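Local atomic coordinates of sensor protein PfeS (Pseudomonas aeruginosa, PDB entry 3KYZ), a protein that belongs to the PfeR/PfeS two-component system as its membrane-bound sensor histidine kinase and may activate PfeR by phosphorylating it. Residues Tyr22-Ala33 with Phe45-Glu53; Gly38-Arg46 with Ser66-Glu76. All coordinates share one frame; numbering follows the deposited sequence. Where two conformers were deposited one is given.

Contact 1: residues Tyr22-Ala33 with Phe45-Glu53; sequences YLADYARQAEDA and FRKELSAKE
Tyr26 reaches from Tyr22-Ala33 across to Phe45-Glu53, and its course outlines the contact. Its CB lies 4.2 Å from Leu49 CD2. The CG-to-CZ ring then receives Leu49 CD1 over the centre of one face; this methyl is 3.4 Å from the centroid of the Tyr26 ring and 10° off its normal, a CH-pi contact. At the tip, Tyr26 OH donates to the anti lone pair of Glu53 OE2 at 2.8 Å and accepts from Lys52 NZ at 3.0 Å, both partners lying in the ring plane. Glu53 reaches that hydroxyl by bending at CG (chi2 -73°), whereas Lys52 comes to it fully extended. A water joins Glu53 OE2 to Tyr22 OH.

At the other end, Phe45 is a knob among Tyr26, Gln29, Ala30 and Ala33, with Ala30 CA 3.8 Å from the Phe45 ring centroid. The segments run antiparallel at 154°, their axes 10.9 Å apart, as two arms of a helical hairpin; Leu59 and Leu114 of the sheet pack against both arms. Because Glu53 also pairs with Arg121 through OE1, its carboxylate is probably held as an anion, which would polarise the Tyr26 hydroxyl.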
ATOM      1  N   TYR A  22      18.030  11.763   7.268  1.00 14.33           N
ATOM      2  CA  TYR A  22      17.353  12.026   8.536  1.00 14.04           C
ATOM      3  C   TYR A  22      16.176  11.079   8.763  1.00 14.89           C
ATOM      4  O   TYR A  22      16.035  10.474   9.832  1.00 15.28           O
ATOM      5  CB  TYR A  22      16.849  13.461   8.541  1.00 16.33           C
ATOM      6  CG  TYR A  22      16.338  13.972   9.864  1.00 17.81           C
ATOM      7  CD1 TYR A  22      17.212  14.179  10.922  1.00 19.02           C
ATOM      8  CD2 TYR A  22      14.998  14.302  10.042  1.00 22.00           C
ATOM      9  CE1 TYR A  22      16.776  14.675  12.124  1.00 19.97           C
ATOM     10  CE2 TYR A  22      14.547  14.804  11.263  1.00 20.25           C
ATOM     11  CZ  TYR A  22      15.453  14.986  12.297  1.00 19.78           C
ATOM     12  OH  TYR A  22      15.050  15.492  13.517  1.00 22.27           O
ATOM     13  N   LEU A  23      15.319  10.958   7.756  1.00 14.70           N
ATOM     14  CA  LEU A  23      14.153  10.098   7.887  1.00 14.64           C
ATOM     15  C   LEU A  23      14.572   8.633   7.931  1.00 14.31           C
ATOM     16  O   LEU A  23      13.993   7.837   8.672  1.00 15.26           O
ATOM     17  CB  LEU A  23      13.146  10.361   6.764  1.00 15.37           C
ATOM     18  CG  LEU A  23      12.527  11.766   6.777  1.00 14.91           C
ATOM     19  CD1 LEU A  23      11.572  11.961   5.602  1.00 17.53           C
ATOM     20  CD2 LEU A  23      11.828  12.059   8.109  1.00 16.83           C
ATOM     21  N   ALA A  24      15.594   8.276   7.160  1.00 14.03           N
ATOM     22  CA  ALA A  24      16.106   6.912   7.202  1.00 15.13           C
ATOM     23  C   ALA A  24      16.611   6.572   8.603  1.00 15.09           C
ATOM     24  O   ALA A  24      16.468   5.442   9.065  1.00 14.85           O
ATOM     25  CB  ALA A  24      17.199   6.704   6.171  1.00 17.27           C
ATOM     26  N   ASP A  25      17.195   7.547   9.287  1.00 13.96           N
ATOM     27  CA  ASP A  25      17.677   7.290  10.637  1.00 15.22           C
ATOM     28  C   ASP A  25      16.514   6.947  11.571  1.00 13.67           C
ATOM     29  O   ASP A  25      16.659   6.118  12.467  1.00 14.07           O
ATOM     30  CB  ASP A  25      18.484   8.474  11.180  1.00 15.85           C
ATOM     31  CG  ASP A  25      18.908   8.258  12.614  1.00 20.85           C
ATOM     32  OD1 ASP A  25      19.935   7.589  12.835  1.00 25.64           O
ATOM     33  OD2 ASP A  25      18.197   8.735  13.518  1.00 24.05           O
ATOM     34  N   TYR A  26      15.359   7.578  11.362  1.00 13.05           N
ATOM     35  CA  TYR A  26      14.179   7.232  12.148  1.00 11.65           C
ATOM     36  C   TYR A  26      13.784   5.767  11.946  1.00 12.46           C
ATOM     37  O   TYR A  26      13.342   5.106  12.891  1.00 13.35           O
ATOM     38  CB  TYR A  26      12.986   8.121  11.803  1.00 11.74           C
ATOM     39  CG  TYR A  26      12.993   9.511  12.416  1.00 13.66           C
ATOM     40  CD1 TYR A  26      13.431   9.729  13.727  1.00 15.64           C
ATOM     41  CD2 TYR A  26      12.512  10.597  11.697  1.00 14.29           C
ATOM     42  CE1 TYR A  26      13.400  10.997  14.286  1.00 15.87           C
ATOM     43  CE2 TYR A  26      12.485  11.870  12.244  1.00 15.03           C
ATOM     44  CZ  TYR A  26      12.927  12.066  13.538  1.00 17.53           C
ATOM     45  OH  TYR A  26      12.881  13.327  14.085  1.00 18.67           O
ATOM     46  N   ALA A  27      13.929   5.264  10.720  1.00 11.76           N
ATOM     47  CA  ALA A  27      13.608   3.853  10.441  1.00 11.77           C
ATOM     48  C   ALA A  27      14.569   2.914  11.170  1.00 12.67           C
ATOM     49  O   ALA A  27      14.161   1.855  11.663  1.00 12.98           O
ATOM     50  CB  ALA A  27      13.606   3.560   8.939  1.00 12.50           C
ATOM     51  N   ARG A  28      15.838   3.309  11.242  1.00 12.31           N
ATOM     52  CA  ARG A  28      16.828   2.557  12.010  1.00 12.92           C
ATOM     53  C   ARG A  28      16.435   2.537  13.489  1.00 12.61           C
ATOM     54  O   ARG A  28      16.472   1.482  14.136  1.00 12.94           O
ATOM     55  CB  ARG A  28      18.230   3.160  11.844  1.00 16.04           C
ATOM     56  CG  ARG A  28      19.304   2.431  12.652  1.00 21.29           C
ATOM     57  CD  ARG A  28      20.574   3.258  12.804  1.00 26.55           C
ATOM     58  NE  ARG A  28      20.328   4.564  13.416  1.00 30.68           N
ATOM     59  CZ  ARG A  28      20.197   4.776  14.724  1.00 31.90           C
ATOM     60  NH1 ARG A  28      20.265   3.764  15.575  1.00 35.97           N
ATOM     61  NH2 ARG A  28      19.985   6.005  15.184  1.00 30.97           N
ATOM     62  N   GLN A  29      16.043   3.700  14.018  1.00 13.01           N
ATOM     63  CA  GLN A  29      15.598   3.791  15.410  1.00 12.90           C
ATOM     64  C   GLN A  29      14.334   2.967  15.641  1.00 13.07           C
ATOM     65  O   GLN A  29      14.185   2.324  16.678  1.00 13.69           O
ATOM     66  CB  GLN A  29      15.310   5.237  15.814  1.00 14.12           C
ATOM     67  CG  GLN A  29      16.507   6.157  15.832  1.00 15.21           C
ATOM     68  CD  GLN A  29      16.128   7.526  16.335  1.00 17.95           C
ATOM     69  OE1 GLN A  29      15.389   7.653  17.318  1.00 21.95           O
ATOM     70  NE2 GLN A  29      16.619   8.559  15.668  1.00 20.24           N
ATOM     71  N   ALA A  30      13.418   3.004  14.677  1.00 12.06           N
ATOM     72  CA  ALA A  30      12.178   2.233  14.768  1.00 12.39           C
ATOM     73  C   ALA A  30      12.491   0.743  14.860  1.00 13.12           C
ATOM     74  O   ALA A  30      11.932   0.023  15.697  1.00 12.73           O
ATOM     75  CB  ALA A  30      11.294   2.505  13.555  1.00 11.55           C
ATOM     76  N   GLU A  31      13.372   0.277  13.982  1.00 11.82           N
ATOM     77  CA  GLU A  31      13.759  -1.127  14.001  1.00 11.34           C
ATOM     78  C   GLU A  31      14.396  -1.498  15.336  1.00 12.43           C
ATOM     79  O   GLU A  31      14.118  -2.566  15.892  1.00 13.75           O
ATOM     80  CB  GLU A  31      14.731  -1.450  12.870  1.00 12.67           C
ATOM     81  CG  GLU A  31      15.144  -2.919  12.855  1.00 13.98           C
ATOM     82  CD  GLU A  31      16.041  -3.265  11.697  1.00 15.06           C
ATOM     83  OE1 GLU A  31      16.804  -2.385  11.249  1.00 16.05           O
ATOM     84  OE2 GLU A  31      15.984  -4.419  11.232  1.00 17.27           O
ATOM     85  N   ASP A  32      15.278  -0.633  15.831  1.00 12.77           N
ATOM     86  CA  ASP A  32      15.965  -0.900  17.091  1.00 14.55           C
ATOM     87  C   ASP A  32      14.948  -1.045  18.226  1.00 14.39           C
ATOM     88  O   ASP A  32      15.088  -1.921  19.084  1.00 15.25           O
ATOM     89  CB  ASP A  32      16.950   0.227  17.428  1.00 16.24           C
ATOM     90  CG  ASP A  32      18.205   0.212  16.560  1.00 22.84           C
ATOM     91  OD1 ASP A  32      18.437  -0.766  15.818  1.00 24.44           O
ATOM     92  OD2 ASP A  32      18.976   1.193  16.632  1.00 27.54           O
ATOM     93  N   ALA A  33      13.928  -0.186  18.235  1.00 14.31           N
ATOM     94  CA  ALA A  33      12.898  -0.242  19.273  1.00 14.33           C
ATOM     95  C   ALA A  33      12.115  -1.557  19.194  1.00 14.18           C
ATOM     96  O   ALA A  33      11.872  -2.217  20.208  1.00 15.52           O
ATOM     97  CB  ALA A  33      11.960   0.964  19.162  1.00 14.11           C
ATOM     98  N   PHE A  45       7.677   4.021  20.497  1.00 13.61           N
ATOM     99  CA  PHE A  45       8.403   4.744  19.458  1.00 12.54           C
ATOM    100  C   PHE A  45       7.440   5.498  18.539  1.00 12.24           C
ATOM    101  O   PHE A  45       7.656   6.660  18.204  1.00 13.17           O
ATOM    102  CB  PHE A  45       9.302   3.816  18.636  1.00 12.47           C
ATOM    103  CG  PHE A  45      10.079   4.536  17.583  1.00 13.25           C
ATOM    104  CD1 PHE A  45      11.307   5.103  17.881  1.00 14.84           C
ATOM    105  CD2 PHE A  45       9.558   4.700  16.308  1.00 13.84           C
ATOM    106  CE1 PHE A  45      12.017   5.794  16.913  1.00 15.81           C
ATOM    107  CE2 PHE A  45      10.267   5.392  15.340  1.00 14.24           C
ATOM    108  CZ  PHE A  45      11.496   5.936  15.639  1.00 15.80           C
ATOM    109  N   ARG A  46       6.381   4.822  18.126  1.00 12.98           N
ATOM    110  CA  ARG A  46       5.374   5.428  17.276  1.00 13.15           C
ATOM    111  C   ARG A  46       4.802   6.706  17.900  1.00 13.56           C
ATOM    112  O   ARG A  46       4.701   7.750  17.250  1.00 13.33           O
ATOM    113  CB  ARG A  46       4.257   4.414  17.033  1.00 16.80           C
ATOM    114  CG  ARG A  46       3.110   4.971  16.292  1.00 19.09           C
ATOM    115  CD  ARG A  46       1.978   3.975  16.206  1.00 18.87           C
ATOM    116  NE  ARG A  46       1.055   4.474  15.215  1.00 21.35           N
ATOM    117  CZ  ARG A  46      -0.149   3.985  14.965  1.00 20.13           C
ATOM    118  NH1 ARG A  46      -0.621   2.940  15.640  1.00 21.99           N
ATOM    119  NH2 ARG A  46      -0.877   4.564  14.026  1.00 22.56           N
ATOM    120  N   LYS A  47       4.451   6.626  19.178  1.00 13.39           N
ATOM    121  CA  LYS A  47       3.897   7.774  19.891  1.00 14.67           C
ATOM    122  C   LYS A  47       4.909   8.921  19.984  1.00 13.86           C
ATOM    123  O   LYS A  47       4.568  10.085  19.762  1.00 15.04           O
ATOM    124  CB  LYS A  47       3.448   7.352  21.288  1.00 17.11           C
ATOM    125  CG  LYS A  47       2.196   6.480  21.320  1.00 21.28           C
ATOM    126  CD  LYS A  47       1.870   6.107  22.758  1.00 30.26           C
ATOM    127  CE  LYS A  47       0.725   5.118  22.854  1.00 36.25           C
ATOM    128  NZ  LYS A  47       0.690   4.507  24.216  1.00 39.07           N
ATOM    129  N   GLU A  48       6.148   8.591  20.328  1.00 13.89           N
ATOM    130  CA  GLU A  48       7.192   9.601  20.490  1.00 15.08           C
ATOM    131  C   GLU A  48       7.495  10.311  19.172  1.00 13.97           C
ATOM    132  O   GLU A  48       7.619  11.542  19.129  1.00 14.60           O
ATOM    133  CB  GLU A  48       8.477   8.972  21.050  1.00 16.54           C
ATOM    134  CG  GLU A  48       8.369   8.488  22.493  1.00 22.24           C
ATOM    135  CD  GLU A  48       9.587   7.685  22.930  1.00 29.33           C
ATOM    136  OE1 GLU A  48      10.451   7.400  22.074  1.00 32.50           O
ATOM    137  OE2 GLU A  48       9.683   7.335  24.126  1.00 33.30           O
ATOM    138  N   LEU A  49       7.617   9.541  18.096  1.00 13.07           N
ATOM    139  CA  LEU A  49       7.956  10.136  16.808  1.00 12.33           C
ATOM    140  C   LEU A  49       6.799  10.976  16.281  1.00 12.51           C
ATOM    141  O   LEU A  49       7.004  12.056  15.729  1.00 13.66           O
ATOM    142  CB  LEU A  49       8.353   9.070  15.788  1.00 13.69           C
ATOM    143  CG  LEU A  49       8.799   9.612  14.428  1.00 13.22           C
ATOM    144  CD1 LEU A  49       9.959  10.595  14.599  1.00 14.68           C
ATOM    145  CD2 LEU A  49       9.190   8.470  13.488  1.00 14.22           C
ATOM    146  N   SER A  50       5.583  10.469  16.446  1.00 12.77           N
ATOM    147  CA  SER A  50       4.402  11.202  16.030  1.00 13.96           C
ATOM    148  C   SER A  50       4.321  12.561  16.726  1.00 14.42           C
ATOM    149  O   SER A  50       4.008  13.576  16.102  1.00 15.77           O
ATOM    150  CB  SER A  50       3.142  10.389  16.318  1.00 14.81           C
ATOM    151  OG  SER A  50       2.011  11.095  15.868  1.00 18.61           O
ATOM    152  N   ALA A  51       4.598  12.576  18.021  1.00 14.62           N
ATOM    153  CA  ALA A  51       4.551  13.824  18.779  1.00 15.57           C
ATOM    154  C   ALA A  51       5.676  14.762  18.358  1.00 16.35           C
ATOM    155  O   ALA A  51       5.475  15.968  18.198  1.00 18.18           O
ATOM    156  CB  ALA A  51       4.626  13.544  20.269  1.00 17.01           C
ATOM    157  N   LYS A  52       6.869  14.207  18.189  1.00 14.99           N
ATOM    158  CA  LYS A  52       8.022  15.023  17.834  1.00 15.26           C
ATOM    159  C   LYS A  52       7.828  15.725  16.491  1.00 16.35           C
ATOM    160  O   LYS A  52       8.085  16.919  16.368  1.00 18.74           O
ATOM    161  CB  LYS A  52       9.294  14.179  17.782  1.00 16.26           C
ATOM    162  CG  LYS A  52      10.529  14.996  17.451  1.00 18.25           C
ATOM    163  CD  LYS A  52      11.769  14.130  17.289  1.00 18.27           C
ATOM    164  CE  LYS A  52      12.973  14.986  16.933  1.00 18.15           C
ATOM    165  NZ  LYS A  52      14.135  14.129  16.647  1.00 19.33           N
ATOM    166  N   GLU A  53       7.366  14.974  15.495  1.00 15.42           N
ATOM    167  CA  GLU A  53       7.268  15.484  14.130  1.00 15.01           C
ATOM    168  C   GLU A  53       5.870  15.978  13.788  1.00 16.09           C
ATOM    169  O   GLU A  53       5.617  16.402  12.659  1.00 17.02           O
ATOM    170  CB  GLU A  53       7.704  14.409  13.130  1.00 15.69           C
ATOM    171  CG  GLU A  53       9.198  14.111  13.164  1.00 17.69           C
ATOM    172  CD  GLU A  53      10.039  15.217  12.563  1.00 19.87           C
ATOM    173  OE1 GLU A  53       9.471  16.181  11.996  1.00 22.16           O
ATOM    174  OE2 GLU A  53      11.283  15.115  12.655  1.00 23.23           O
TER
HETATM  175  O   HOH W   1      12.845  16.946  13.334  1.00 40.82           O

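Contact 2: residues Gly38-Arg46 with Ser66-Glu76; sequences GAAGAERFR and SLGSTPLSAEE
A single carboxylate, that of Glu43, is gripped by a backbone amide and a hydroxyl of Thr70, both arriving well above its plane. Thr70 N donates to Glu43 OE1 at 3.1 Å with an angle of 158°, while Thr70 OG1 donates to Glu43 OE2 at 2.7 Å. Glu43 leaves the helix with CG trans to its backbone N (chi1 -174°) and then folds at CG, which swings the carboxylate toward the 68-70 backbone. One turn earlier the backbones are very close: Ala39 CA makes a CA-H...O contact of 3.2 Å with Leu67 O, and Gly68 CA faces Ala39 O. Gly68 CA also packs 3.6 Å from Glu43 OE1.

The loop itself is shaped by an ST turn, Ser66 OG accepting from Gly68 N, and leads into helix 74-77 through a capping box in which Glu76 N donates to Ser73 OG and Ser73 N to Glu76 OE1. In this sensor domain of the Cache clan, predicted to be periplasmic, bonds from Glu43 and Arg46 tie the long helix 17-53 to the segment following strand 57-60. Arg46, stretched out from CG to NE, forms a salt bridge from NH2 to Glu76 OE2 at 2.7 Å, their planes 28° apart; Trp56 NE1 also donates to that oxygen. One water links Glu43 OE1, Arg46 NH1, Ser66 OG and Thr70 O, and a second water bridges Arg46 NH1, Pro71 O and Glu76 OE1.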
ATOM      1  N   GLY A  38      10.023  -5.264  21.220  1.00 14.85           N
ATOM      2  CA  GLY A  38       8.839  -5.807  20.573  1.00 13.26           C
ATOM      3  C   GLY A  38       7.695  -4.814  20.477  1.00 11.94           C
ATOM      4  O   GLY A  38       7.921  -3.608  20.319  1.00 12.64           O
ATOM      5  N   ALA A  39       6.467  -5.316  20.581  1.00 11.68           N
ATOM      6  CA  ALA A  39       5.269  -4.493  20.428  1.00 12.06           C
ATOM      7  C   ALA A  39       5.270  -3.251  21.324  1.00 13.59           C
ATOM      8  O   ALA A  39       4.919  -2.155  20.878  1.00 13.97           O
ATOM      9  CB  ALA A  39       4.017  -5.320  20.677  1.00 13.73           C
ATOM     10  N   ALA A  40       5.644  -3.423  22.588  1.00 13.12           N
ATOM     11  CA  ALA A  40       5.656  -2.296  23.520  1.00 14.79           C
ATOM     12  C   ALA A  40       6.635  -1.213  23.069  1.00 14.06           C
ATOM     13  O   ALA A  40       6.363  -0.016  23.217  1.00 15.90           O
ATOM     14  CB  ALA A  40       5.991  -2.764  24.934  1.00 16.23           C
ATOM     15  N   GLY A  41       7.779  -1.634  22.539  1.00 13.68           N
ATOM     16  CA  GLY A  41       8.772  -0.700  22.037  1.00 14.91           C
ATOM     17  C   GLY A  41       8.306   0.001  20.774  1.00 13.49           C
ATOM     18  O   GLY A  41       8.502   1.203  20.608  1.00 14.19           O
ATOM     19  N   ALA A  42       7.677  -0.747  19.877  1.00 13.43           N
ATOM     20  CA  ALA A  42       7.134  -0.153  18.664  1.00 12.84           C
ATOM     21  C   ALA A  42       6.047   0.867  19.007  1.00 12.77           C
ATOM     22  O   ALA A  42       5.959   1.931  18.390  1.00 13.37           O
ATOM     23  CB  ALA A  42       6.589  -1.234  17.745  1.00 13.84           C
ATOM     24  N   GLU A  43       5.227   0.545  20.000  1.00 12.51           N
ATOM     25  CA  GLU A  43       4.130   1.421  20.394  1.00 13.51           C
ATOM     26  C   GLU A  43       4.674   2.740  20.943  1.00 13.54           C
ATOM     27  O   GLU A  43       4.243   3.821  20.544  1.00 14.16           O
ATOM     28  CB  GLU A  43       3.252   0.733  21.439  1.00 14.09           C
ATOM     29  CG  GLU A  43       2.001   1.511  21.803  1.00 17.16           C
ATOM     30  CD  GLU A  43       0.931   1.419  20.738  1.00 18.68           C
ATOM     31  OE1 GLU A  43       1.093   0.614  19.796  1.00 18.49           O
ATOM     32  OE2 GLU A  43      -0.080   2.148  20.848  1.00 22.46           O
ATOM     33  N   ARG A  44       5.636   2.649  21.855  1.00 14.42           N
ATOM     34  CA  ARG A  44       6.216   3.853  22.435  0.50 15.74           C
ATOM     35  C   ARG A  44       6.940   4.684  21.384  1.00 14.98           C
ATOM     36  O   ARG A  44       6.815   5.912  21.370  1.00 14.98           O
ATOM     37  CB  ARG A  44       7.154   3.517  23.594  0.50 18.95           C
ATOM     38  CG  ARG A  44       7.716   4.749  24.288  0.50 23.16           C
ATOM     39  CD  ARG A  44       8.434   4.378  25.574  0.50 28.23           C
ATOM     40  NE  ARG A  44       9.411   3.318  25.357  0.50 30.38           N
ATOM     41  CZ  ARG A  44      10.652   3.521  24.930  0.50 33.14           C
ATOM     42  NH1 ARG A  44      11.470   2.490  24.763  0.50 35.30           N
ATOM     43  NH2 ARG A  44      11.075   4.752  24.669  0.50 34.16           N
ATOM     44  N   PHE A  45       7.677   4.021  20.497  1.00 13.61           N
ATOM     45  CA  PHE A  45       8.403   4.744  19.458  1.00 12.54           C
ATOM     46  C   PHE A  45       7.440   5.498  18.539  1.00 12.24           C
ATOM     47  O   PHE A  45       7.656   6.660  18.204  1.00 13.17           O
ATOM     48  CB  PHE A  45       9.302   3.816  18.636  1.00 12.47           C
ATOM     49  CG  PHE A  45      10.079   4.536  17.583  1.00 13.25           C
ATOM     50  CD1 PHE A  45      11.307   5.103  17.881  1.00 14.84           C
ATOM     51  CD2 PHE A  45       9.558   4.700  16.308  1.00 13.84           C
ATOM     52  CE1 PHE A  45      12.017   5.794  16.913  1.00 15.81           C
ATOM     53  CE2 PHE A  45      10.267   5.392  15.340  1.00 14.24           C
ATOM     54  CZ  PHE A  45      11.496   5.936  15.639  1.00 15.80           C
ATOM     55  N   ARG A  46       6.381   4.822  18.126  1.00 12.98           N
ATOM     56  CA  ARG A  46       5.374   5.428  17.276  1.00 13.15           C
ATOM     57  C   ARG A  46       4.802   6.706  17.900  1.00 13.56           C
ATOM     58  O   ARG A  46       4.701   7.750  17.250  1.00 13.33           O
ATOM     59  CB  ARG A  46       4.257   4.414  17.033  1.00 16.80           C
ATOM     60  CG  ARG A  46       3.110   4.971  16.292  1.00 19.09           C
ATOM     61  CD  ARG A  46       1.978   3.975  16.206  1.00 18.87           C
ATOM     62  NE  ARG A  46       1.055   4.474  15.215  1.00 21.35           N
ATOM     63  CZ  ARG A  46      -0.149   3.985  14.965  1.00 20.13           C
ATOM     64  NH1 ARG A  46      -0.621   2.940  15.640  1.00 21.99           N
ATOM     65  NH2 ARG A  46      -0.877   4.564  14.026  1.00 22.56           N
ATOM     66  N   SER A  66      -0.029  -3.452  12.241  1.00 10.76           N
ATOM     67  CA  SER A  66       0.786  -2.737  13.210  1.00 11.46           C
ATOM     68  C   SER A  66       1.734  -3.684  13.945  1.00 10.53           C
ATOM     69  O   SER A  66       1.335  -4.777  14.360  1.00 12.29           O
ATOM     70  CB  SER A  66      -0.094  -2.005  14.221  1.00 13.72           C
ATOM     71  OG  SER A  66       0.717  -1.328  15.160  1.00 15.07           O
ATOM     72  N   LEU A  67       2.985  -3.257  14.118  1.00 10.13           N
ATOM     73  CA  LEU A  67       3.918  -3.953  15.004  1.00 11.23           C
ATOM     74  C   LEU A  67       3.723  -3.551  16.464  1.00 11.85           C
ATOM     75  O   LEU A  67       4.233  -4.213  17.365  1.00 13.63           O
ATOM     76  CB  LEU A  67       5.371  -3.676  14.598  1.00 11.17           C
ATOM     77  CG  LEU A  67       5.839  -4.295  13.274  1.00 11.60           C
ATOM     78  CD1 LEU A  67       7.250  -3.821  12.928  1.00 13.58           C
ATOM     79  CD2 LEU A  67       5.761  -5.814  13.317  1.00 13.80           C
ATOM     80  N   GLY A  68       3.003  -2.458  16.696  1.00 11.31           N
ATOM     81  CA  GLY A  68       2.716  -2.019  18.049  1.00 13.47           C
ATOM     82  C   GLY A  68       1.557  -2.767  18.685  1.00 14.55           C
ATOM     83  O   GLY A  68       0.973  -3.675  18.082  1.00 16.54           O
ATOM     84  N   SER A  69       1.223  -2.390  19.914  1.00 15.18           N
ATOM     85  CA  SER A  69       0.139  -3.047  20.635  1.00 18.47           C
ATOM     86  C   SER A  69      -1.237  -2.564  20.178  1.00 17.37           C
ATOM     87  O   SER A  69      -2.237  -3.245  20.388  1.00 21.79           O
ATOM     88  CB  SER A  69       0.296  -2.862  22.150  1.00 18.97           C
ATOM     89  OG  SER A  69       0.440  -1.491  22.471  1.00 22.08           O
ATOM     90  N   THR A  70      -1.288  -1.391  19.551  1.00 15.66           N
ATOM     91  CA  THR A  70      -2.553  -0.850  19.067  1.00 15.00           C
ATOM     92  C   THR A  70      -2.690  -1.171  17.584  1.00 14.24           C
ATOM     93  O   THR A  70      -1.837  -0.780  16.795  1.00 15.78           O
ATOM     94  CB  THR A  70      -2.623   0.680  19.253  1.00 15.38           C
ATOM     95  OG1 THR A  70      -2.482   1.014  20.644  1.00 19.35           O
ATOM     96  CG2 THR A  70      -3.956   1.231  18.728  1.00 16.30           C
ATOM     97  N   PRO A  71      -3.758  -1.885  17.199  1.00 15.49           N
ATOM     98  CA  PRO A  71      -3.922  -2.222  15.781  1.00 14.76           C
ATOM     99  C   PRO A  71      -4.259  -1.001  14.941  1.00 13.03           C
ATOM    100  O   PRO A  71      -4.747   0.018  15.455  1.00 14.81           O
ATOM    101  CB  PRO A  71      -5.112  -3.191  15.759  1.00 16.85           C
ATOM    102  CG  PRO A  71      -5.733  -3.142  17.090  1.00 21.55           C
ATOM    103  CD  PRO A  71      -4.884  -2.341  18.034  1.00 18.21           C
ATOM    104  N   LEU A  72      -3.997  -1.098  13.644  1.00 13.28           N
ATOM    105  CA  LEU A  72      -4.390  -0.038  12.728  1.00 13.14           C
ATOM    106  C   LEU A  72      -5.886  -0.088  12.493  1.00 12.57           C
ATOM    107  O   LEU A  72      -6.462  -1.164  12.339  1.00 14.45           O
ATOM    108  CB  LEU A  72      -3.683  -0.210  11.386  1.00 13.13           C
ATOM    109  CG  LEU A  72      -2.158  -0.130  11.418  1.00 14.74           C
ATOM    110  CD1 LEU A  72      -1.608  -0.169  10.006  1.00 18.51           C
ATOM    111  CD2 LEU A  72      -1.717   1.142  12.145  1.00 17.12           C
ATOM    112  N   SER A  73      -6.516   1.078  12.450  1.00 12.29           N
ATOM    113  CA  SER A  73      -7.889   1.172  11.974  1.00 12.75           C
ATOM    114  C   SER A  73      -7.900   0.971  10.459  1.00 13.18           C
ATOM    115  O   SER A  73      -6.853   1.038   9.805  1.00 13.55           O
ATOM    116  CB  SER A  73      -8.473   2.540  12.311  1.00 13.39           C
ATOM    117  OG  SER A  73      -7.841   3.556  11.550  1.00 13.65           O
ATOM    118  N   ALA A  74      -9.076   0.713   9.900  1.00 12.41           N
ATOM    119  CA  ALA A  74      -9.199   0.609   8.448  1.00 12.65           C
ATOM    120  C   ALA A  74      -8.747   1.908   7.784  1.00 13.09           C
ATOM    121  O   ALA A  74      -8.107   1.891   6.732  1.00 13.47           O
ATOM    122  CB  ALA A  74     -10.616   0.258   8.046  1.00 13.62           C
ATOM    123  N   GLU A  75      -9.083   3.038   8.401  1.00 12.99           N
ATOM    124  CA  GLU A  75      -8.651   4.334   7.889  0.50 11.36           C
ATOM    125  C   GLU A  75      -7.125   4.412   7.808  1.00 12.23           C
ATOM    126  O   GLU A  75      -6.568   4.908   6.826  1.00 13.31           O
ATOM    127  CB  GLU A  75      -9.208   5.470   8.753  0.50 12.64           C
ATOM    128  CG  GLU A  75      -9.029   6.860   8.150  0.50 13.29           C
ATOM    129  CD  GLU A  75      -7.703   7.515   8.521  0.50 14.51           C
ATOM    130  OE1 GLU A  75      -7.087   7.121   9.533  0.50 16.09           O
ATOM    131  OE2 GLU A  75      -7.289   8.448   7.802  0.50 17.37           O
ATOM    132  N   GLU A  76      -6.447   3.925   8.842  1.00 11.23           N
ATOM    133  CA  GLU A  76      -4.987   3.920   8.841  1.00 10.88           C
ATOM    134  C   GLU A  76      -4.424   2.966   7.793  1.00 10.18           C
ATOM    135  O   GLU A  76      -3.442   3.287   7.115  1.00 12.03           O
ATOM    136  CB  GLU A  76      -4.455   3.572  10.228  1.00 10.94           C
ATOM    137  CG  GLU A  76      -4.653   4.710  11.212  1.00 12.92           C
ATOM    138  CD  GLU A  76      -4.243   4.344  12.621  1.00 14.14           C
ATOM    139  OE1 GLU A  76      -4.756   3.341  13.153  1.00 15.13           O
ATOM    140  OE2 GLU A  76      -3.414   5.069  13.205  1.00 18.35           O
TER
HETATM  141  O   HOH W   2       0.420   0.706  17.141  1.00 23.22           O
HETATM  142  O   HOH W   3      -3.455   2.577  15.345  1.00 20.93           O

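Overall arrangement
The centres of contacts 1 and 2 lie 12 Å apart, and both draw on helix 17-53. Along the chain the order is 22-33, 38-46, 45-53 and 66-76, so the contacts interleave rather than follow one another. They share Phe45 and Arg46: Phe45 turns to the first arm of the helical hairpin, whereas Arg46 turns to segment 66-76, which ends in helix 74-77. They also touch directly, Ala33 CB lying 3.8 Å from Gly41 O. The second arm thus has the first arm along one flank and segment 66-76 along another, while the antiparallel sheet packs against both contacts, strand 57-60 meeting each. Together they join hairpin, sheet and loop within one probably periplasmic sensor domain.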